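Local coordinates for protein contact-dependent inhibitor I (Escherichia coli NC101, PDB 5I4Q) that is an immunity protein that probably protects its own cell by binding and neutralising the toxin domain of contact-dependent inhibitor A, at residues E30-E33 with S34-Q38; Y70-G73 with K74-D78. All coordinates share one frame; numbering follows the deposited sequence.

Contact 1 (30-38) is a run of the long helix 4-40, and contact 2 (70-78) is the loop end and first turn of the short helix 74-82; their centres lie about 17 Å apart. Along the chain they come in series, with helix 44-66 between them, and both rest on that helix. One ion pair joins them directly: Glu-33 OE2 of contact 1 stands 3.4 Å from Arg-75 NH1 of contact 2, a long and weak link, while the stronger partner of Arg-75 is Glu-29. Trp-104 touches both Glu-33 and Arg-75. Contact 2 also borders the toxin chain, contact-dependent inhibitor A, whereas no other chain of the assembly reaches contact 1.

Contact 1: residues E30-E33 with S34-Q38; sequences ECIE and SLVHQ
Four consecutive main-chain hydrogen bonds tie residues 30-33 to the turn that follows. Ser-34 N donates to Glu-30 O at 3.2 Å, Leu-35 N to Cys-31 O at 3.0 Å, Val-36 N to Ile-32 O at 3.0 Å and His-37 N to Glu-33 O at 3.1 Å. The third is the straightest, with an N-H...O angle of 170°. This unbroken run of i+4 to i N-H...O bonds is that of a regular alpha-helix, here well inside helix 4-40, the longest in this all-helical protein.

Side-chain carbons pack against one another and against the main chain. Ile-32 and Val-36, one turn apart, meet obliquely through their CG2 methyls at 4.1 Å. Two carbon-to-carbonyl contacts accompany this apolar one. Val-36 CG2 lies anti to its own carbonyl carbon and beside the backbone N, a setting that also brings it to 3.2 Å from Ile-32 O, so the methyl sits close to the carbonyl that its own N-H engages. Leu-35 lays CG against Cys-31 O, 3.6 Å away. Leu-35 and Ile-32 then pack on Leu-50 and Leu-54 of helix 44-66, and Ile-32 also reaches Trp-104.

Polar side chains occupy the more open flank. The hydroxyl of Ser-34 is turned opposite its backbone N (chi1 161°), from where OG gives a weak hydrogen bond to Gln-38 OE1 at 3.2 Å. Glu-33 extends beyond CG toward the neighbouring short helix and touches Trp-104. Glu-30 OE2 has a long, weak ion pair with Arg-26.

Contact 2: residues Y70-G73 with K74-D78; sequences YKPG and KRIQD
Gln-77 reaches back from the first turn of helix 74-82 over Pro-72 and Lys-71, in a helix start whose N-cap is Gly-73. The first i to i+4 bond of that turn runs from Gln-77 N to Gly-73 O, 3.0 Å long and nearly straight at 168°, with the donor in the carbonyl plane.

From this anchored backbone, Gln-77 CB lies 4.0 Å from Gly-73 O. CG comes next, meeting the proline ring at its CG and CD carbons. Beyond CG the chain stays extended (chi2 166°), which carries the amide past the ring to the carbonyl of Pro-72 and the end of Lys-71. There CD lies near Pro-72 O and Lys-71 NZ. As modelled, NE2 passes alongside Lys-71 CE, while OE1 receives a weak hydrogen bond from Lys-71 NZ at 3.3 Å.

On the buried side, the Pro-72 ring lies against Ile-76, its CG 3.6 Å from Ile-76 CG2, and it continues onto Leu-25 and Met-64 of the two long helices. Another side of the turn borders the partner toxin: Lys-74, Gln-77 and Asp-78 pack on Lys-92, Val-91 and Lys-90 of the contact-dependent inhibitor A chain. The assignment of the amide's O and N is doubtful, because Gln-77 OE1, as modelled, stands 2.9 Å from Pro-72 O, uncomfortably near for two acceptors.

Contact 1: residues E30-E33 with S34-Q38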
ATOM      1  N   GLU B  30       6.591  18.877   6.933  1.00 54.98           N
ATOM      2  CA  GLU B  30       6.622  19.998   7.852  1.00 60.82           C
ATOM      3  C   GLU B  30       8.037  20.252   8.355  1.00 58.43           C
ATOM      4  O   GLU B  30       8.506  21.376   8.332  1.00 56.49           O
ATOM      5  CB  GLU B  30       5.662  19.744   9.033  1.00 69.43           C
ATOM      6  CG  GLU B  30       4.173  19.920   8.677  1.00 77.63           C
ATOM      7  CD  GLU B  30       3.170  19.317   9.698  1.00 84.61           C
ATOM      8  OE1 GLU B  30       3.546  19.044  10.866  1.00 83.81           O
ATOM      9  OE2 GLU B  30       1.984  19.099   9.320  1.00 81.77           O
ATOM     10  N   CYS B  31       8.709  19.196   8.806  1.00 58.55           N
ATOM     11  CA  CYS B  31      10.074  19.283   9.336  1.00 59.28           C
ATOM     12  C   CYS B  31      11.080  19.861   8.280  1.00 54.53           C
ATOM     13  O   CYS B  31      11.939  20.696   8.566  1.00 50.86           O
ATOM     14  CB  CYS B  31      10.504  17.898   9.811  1.00 64.39           C
ATOM     15  SG  CYS B  31      11.664  17.908  11.184  1.00 84.76           S
ATOM     16  N   ILE B  32      10.914  19.446   7.042  1.00 48.57           N
ATOM     17  CA  ILE B  32      11.708  19.953   5.956  1.00 50.01           C
ATOM     18  C   ILE B  32      11.408  21.426   5.658  1.00 51.60           C
ATOM     19  O   ILE B  32      12.345  22.159   5.419  1.00 47.62           O
ATOM     20  CB  ILE B  32      11.490  19.132   4.696  1.00 47.61           C
ATOM     21  CG1 ILE B  32      12.106  17.745   4.874  1.00 48.24           C
ATOM     22  CG2 ILE B  32      12.035  19.875   3.503  1.00 45.17           C
ATOM     23  CD1 ILE B  32      11.643  16.747   3.820  1.00 54.01           C
ATOM     24  N   GLU B  33      10.131  21.845   5.689  1.00 55.43           N
ATOM     25  CA  GLU B  33       9.755  23.260   5.469  1.00 58.09           C
ATOM     26  C   GLU B  33      10.473  24.171   6.469  1.00 53.29           C
ATOM     27  O   GLU B  33      10.910  25.252   6.122  1.00 55.43           O
ATOM     28  CB  GLU B  33       8.250  23.486   5.629  1.00 63.15           C
ATOM     29  CG  GLU B  33       7.363  22.966   4.507  1.00 74.23           C
ATOM     30  CD  GLU B  33       5.864  23.177   4.786  1.00 80.97           C
ATOM     31  OE1 GLU B  33       5.440  23.158   5.975  1.00 83.78           O
ATOM     32  OE2 GLU B  33       5.110  23.358   3.806  1.00 82.77           O
ATOM     33  N   SER B  34      10.563  23.697   7.700  1.00 51.98           N
ATOM     34  CA  SER B  34      11.197  24.393   8.818  1.00 54.40           C
ATOM     35  C   SER B  34      12.720  24.433   8.709  1.00 52.34           C
ATOM     36  O   SER B  34      13.302  25.456   9.016  1.00 56.61           O
ATOM     37  CB  SER B  34      10.737  23.748  10.144  1.00 55.87           C
ATOM     38  OG  SER B  34      11.586  24.029  11.235  1.00 59.54           O
ATOM     39  N   LEU B  35      13.356  23.340   8.275  1.00 49.42           N
ATOM     40  CA  LEU B  35      14.816  23.314   8.023  1.00 47.29           C
ATOM     41  C   LEU B  35      15.230  24.215   6.916  1.00 44.44           C
ATOM     42  O   LEU B  35      16.257  24.884   6.996  1.00 45.83           O
ATOM     43  CB  LEU B  35      15.303  21.928   7.654  1.00 47.70           C
ATOM     44  CG  LEU B  35      15.547  21.011   8.825  1.00 52.81           C
ATOM     45  CD1 LEU B  35      15.773  19.606   8.300  1.00 55.88           C
ATOM     46  CD2 LEU B  35      16.735  21.478   9.639  1.00 54.48           C
ATOM     47  N   VAL B  36      14.453  24.192   5.842  1.00 46.45           N
ATOM     48  CA  VAL B  36      14.663  25.102   4.722  1.00 44.83           C
ATOM     49  C   VAL B  36      14.594  26.552   5.241  1.00 47.57           C
ATOM     50  O   VAL B  36      15.468  27.336   4.933  1.00 47.14           O
ATOM     51  CB  VAL B  36      13.660  24.858   3.589  1.00 46.24           C
ATOM     52  CG1 VAL B  36      13.765  25.949   2.518  1.00 48.60           C
ATOM     53  CG2 VAL B  36      13.887  23.484   2.907  1.00 45.58           C
ATOM     54  N   HIS B  37      13.572  26.882   6.035  1.00 48.08           N
ATOM     55  CA  HIS B  37      13.430  28.216   6.621  1.00 55.40           C
ATOM     56  C   HIS B  37      14.637  28.592   7.465  1.00 53.02           C
ATOM     57  O   HIS B  37      15.201  29.668   7.255  1.00 54.71           O
ATOM     58  CB  HIS B  37      12.157  28.278   7.454  1.00 58.95           C
ATOM     59  CG  HIS B  37      11.820  29.634   7.971  1.00 67.37           C
ATOM     60  ND1 HIS B  37      11.503  30.688   7.140  1.00 73.08           N
ATOM     61  CD2 HIS B  37      11.686  30.098   9.242  1.00 68.60           C
ATOM     62  CE1 HIS B  37      11.227  31.752   7.876  1.00 72.53           C
ATOM     63  NE2 HIS B  37      11.315  31.414   9.152  1.00 71.20           N
ATOM     64  N   GLN B  38      15.057  27.698   8.365  1.00 52.58           N
ATOM     65  CA  GLN B  38      16.224  27.946   9.237  1.00 54.23           C
ATOM     66  C   GLN B  38      17.501  28.150   8.444  1.00 54.12           C
ATOM     67  O   GLN B  38      18.243  29.096   8.705  1.00 59.71           O
ATOM     68  CB  GLN B  38      16.461  26.816  10.239  1.00 56.25           C
ATOM     69  CG  GLN B  38      15.373  26.613  11.285  1.00 60.64           C
ATOM     70  CD  GLN B  38      15.537  25.300  12.060  1.00 64.76           C
ATOM     71  OE1 GLN B  38      14.653  24.432  12.046  1.00 69.48           O
ATOM     72  NE2 GLN B  38      16.666  25.147  12.733  1.00 68.02           N
TER

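Contact 2: residues Y70-G73 with K74-D78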
ATOM      1  N   TYR B  70       7.300   2.945  -2.310  1.00 37.41           N
ATOM      2  CA  TYR B  70       6.163   3.782  -1.990  1.00 36.80           C
ATOM      3  C   TYR B  70       6.339   5.067  -2.764  1.00 38.26           C
ATOM      4  O   TYR B  70       7.306   5.794  -2.577  1.00 39.04           O
ATOM      5  CB  TYR B  70       5.976   4.015  -0.495  1.00 37.71           C
ATOM      6  CG  TYR B  70       4.677   4.800  -0.239  1.00 40.20           C
ATOM      7  CD1 TYR B  70       4.636   6.191  -0.365  1.00 37.37           C
ATOM      8  CD2 TYR B  70       3.496   4.134   0.059  1.00 40.67           C
ATOM      9  CE1 TYR B  70       3.452   6.879  -0.171  1.00 41.17           C
ATOM     10  CE2 TYR B  70       2.304   4.827   0.242  1.00 41.27           C
ATOM     11  CZ  TYR B  70       2.295   6.192   0.128  1.00 40.18           C
ATOM     12  OH  TYR B  70       1.147   6.838   0.272  1.00 39.91           O
ATOM     13  N   LYS B  71       5.387   5.361  -3.634  1.00 41.01           N
ATOM     14  CA  LYS B  71       5.440   6.555  -4.483  1.00 45.91           C
ATOM     15  C   LYS B  71       4.655   7.677  -3.771  1.00 44.52           C
ATOM     16  O   LYS B  71       3.477   7.547  -3.552  1.00 42.43           O
ATOM     17  CB  LYS B  71       4.856   6.219  -5.864  1.00 54.99           C
ATOM     18  CG  LYS B  71       4.970   7.354  -6.881  1.00 64.58           C
ATOM     19  CD  LYS B  71       4.263   7.032  -8.209  1.00 72.98           C
ATOM     20  CE  LYS B  71       4.384   8.158  -9.260  1.00 78.95           C
ATOM     21  NZ  LYS B  71       3.489   9.343  -9.033  1.00 83.55           N
ATOM     22  N   PRO B  72       5.328   8.759  -3.330  1.00 42.69           N
ATOM     23  CA  PRO B  72       4.651   9.808  -2.579  1.00 44.50           C
ATOM     24  C   PRO B  72       4.006  10.879  -3.488  1.00 46.51           C
ATOM     25  O   PRO B  72       4.100  10.773  -4.693  1.00 46.29           O
ATOM     26  CB  PRO B  72       5.816  10.410  -1.767  1.00 44.04           C
ATOM     27  CG  PRO B  72       6.944  10.363  -2.729  1.00 41.19           C
ATOM     28  CD  PRO B  72       6.758   9.025  -3.422  1.00 41.39           C
ATOM     29  N   GLY B  73       3.395  11.912  -2.899  1.00 52.30           N
ATOM     30  CA  GLY B  73       2.880  13.056  -3.658  1.00 55.40           C
ATOM     31  C   GLY B  73       3.970  13.813  -4.404  1.00 59.02           C
ATOM     32  O   GLY B  73       5.095  13.841  -3.974  1.00 56.67           O
ATOM     33  N   LYS B  74       3.608  14.441  -5.519  1.00 67.72           N
ATOM     34  CA  LYS B  74       4.516  15.214  -6.388  1.00 70.78           C
ATOM     35  C   LYS B  74       5.491  16.110  -5.641  1.00 65.55           C
ATOM     36  O   LYS B  74       6.652  16.191  -5.996  1.00 64.81           O
ATOM     37  CB  LYS B  74       3.685  16.070  -7.354  1.00 82.70           C
ATOM     38  CG  LYS B  74       4.473  16.884  -8.382  1.00 94.56           C
ATOM     39  CD  LYS B  74       4.942  16.063  -9.586  1.00102.22           C
ATOM     40  CE  LYS B  74       5.962  16.830 -10.446  1.00106.34           C
ATOM     41  NZ  LYS B  74       5.405  18.021 -11.156  1.00108.13           N
ATOM     42  N   ARG B  75       5.018  16.775  -4.609  1.00 60.87           N
ATOM     43  CA  ARG B  75       5.862  17.634  -3.822  1.00 61.12           C
ATOM     44  C   ARG B  75       7.081  16.941  -3.236  1.00 55.83           C
ATOM     45  O   ARG B  75       8.226  17.422  -3.380  1.00 49.34           O
ATOM     46  CB  ARG B  75       5.053  18.289  -2.704  1.00 66.19           C
ATOM     47  CG  ARG B  75       5.482  19.717  -2.448  1.00 70.52           C
ATOM     48  CD  ARG B  75       4.490  20.450  -1.565  1.00 72.61           C
ATOM     49  NE  ARG B  75       5.016  21.786  -1.307  1.00 75.39           N
ATOM     50  CZ  ARG B  75       5.394  22.258  -0.125  1.00 76.54           C
ATOM     51  NH1 ARG B  75       5.281  21.527   0.978  1.00 79.21           N
ATOM     52  NH2 ARG B  75       5.871  23.493  -0.046  1.00 79.53           N
ATOM     53  N   ILE B  76       6.815  15.842  -2.537  1.00 52.10           N
ATOM     54  CA  ILE B  76       7.862  14.996  -1.975  1.00 49.64           C
ATOM     55  C   ILE B  76       8.709  14.328  -3.093  1.00 45.20           C
ATOM     56  O   ILE B  76       9.889  14.223  -2.941  1.00 43.55           O
ATOM     57  CB  ILE B  76       7.241  13.908  -1.094  1.00 52.09           C
ATOM     58  CG1 ILE B  76       6.480  14.533   0.081  1.00 57.90           C
ATOM     59  CG2 ILE B  76       8.283  12.907  -0.613  1.00 47.89           C
ATOM     60  CD1 ILE B  76       7.399  14.994   1.195  1.00 60.52           C
ATOM     61  N   GLN B  77       8.120  13.901  -4.199  1.00 43.92           N
ATOM     62  CA  GLN B  77       8.896  13.399  -5.339  1.00 46.83           C
ATOM     63  C   GLN B  77       9.879  14.416  -5.895  1.00 47.06           C
ATOM     64  O   GLN B  77      11.017  14.095  -6.157  1.00 46.04           O
ATOM     65  CB  GLN B  77       8.020  12.942  -6.475  1.00 52.24           C
ATOM     66  CG  GLN B  77       7.926  11.444  -6.645  1.00 60.33           C
ATOM     67  CD  GLN B  77       6.769  11.051  -7.566  1.00 70.67           C
ATOM     68  OE1 GLN B  77       5.589  11.175  -7.200  1.00 77.58           O
ATOM     69  NE2 GLN B  77       7.096  10.579  -8.757  1.00 75.48           N
ATOM     70  N   ASP B  78       9.435  15.646  -6.071  1.00 49.66           N
ATOM     71  CA  ASP B  78      10.307  16.722  -6.496  1.00 51.31           C
ATOM     72  C   ASP B  78      11.388  16.985  -5.493  1.00 46.66           C
ATOM     73  O   ASP B  78      12.547  17.141  -5.876  1.00 45.27           O
ATOM     74  CB  ASP B  78       9.528  18.007  -6.746  1.00 57.24           C
ATOM     75  CG  ASP B  78       8.644  17.916  -7.979  1.00 63.28           C
ATOM     76  OD1 ASP B  78       8.864  17.034  -8.867  1.00 66.23           O
ATOM     77  OD2 ASP B  78       7.705  18.727  -8.060  1.00 72.56           O
TER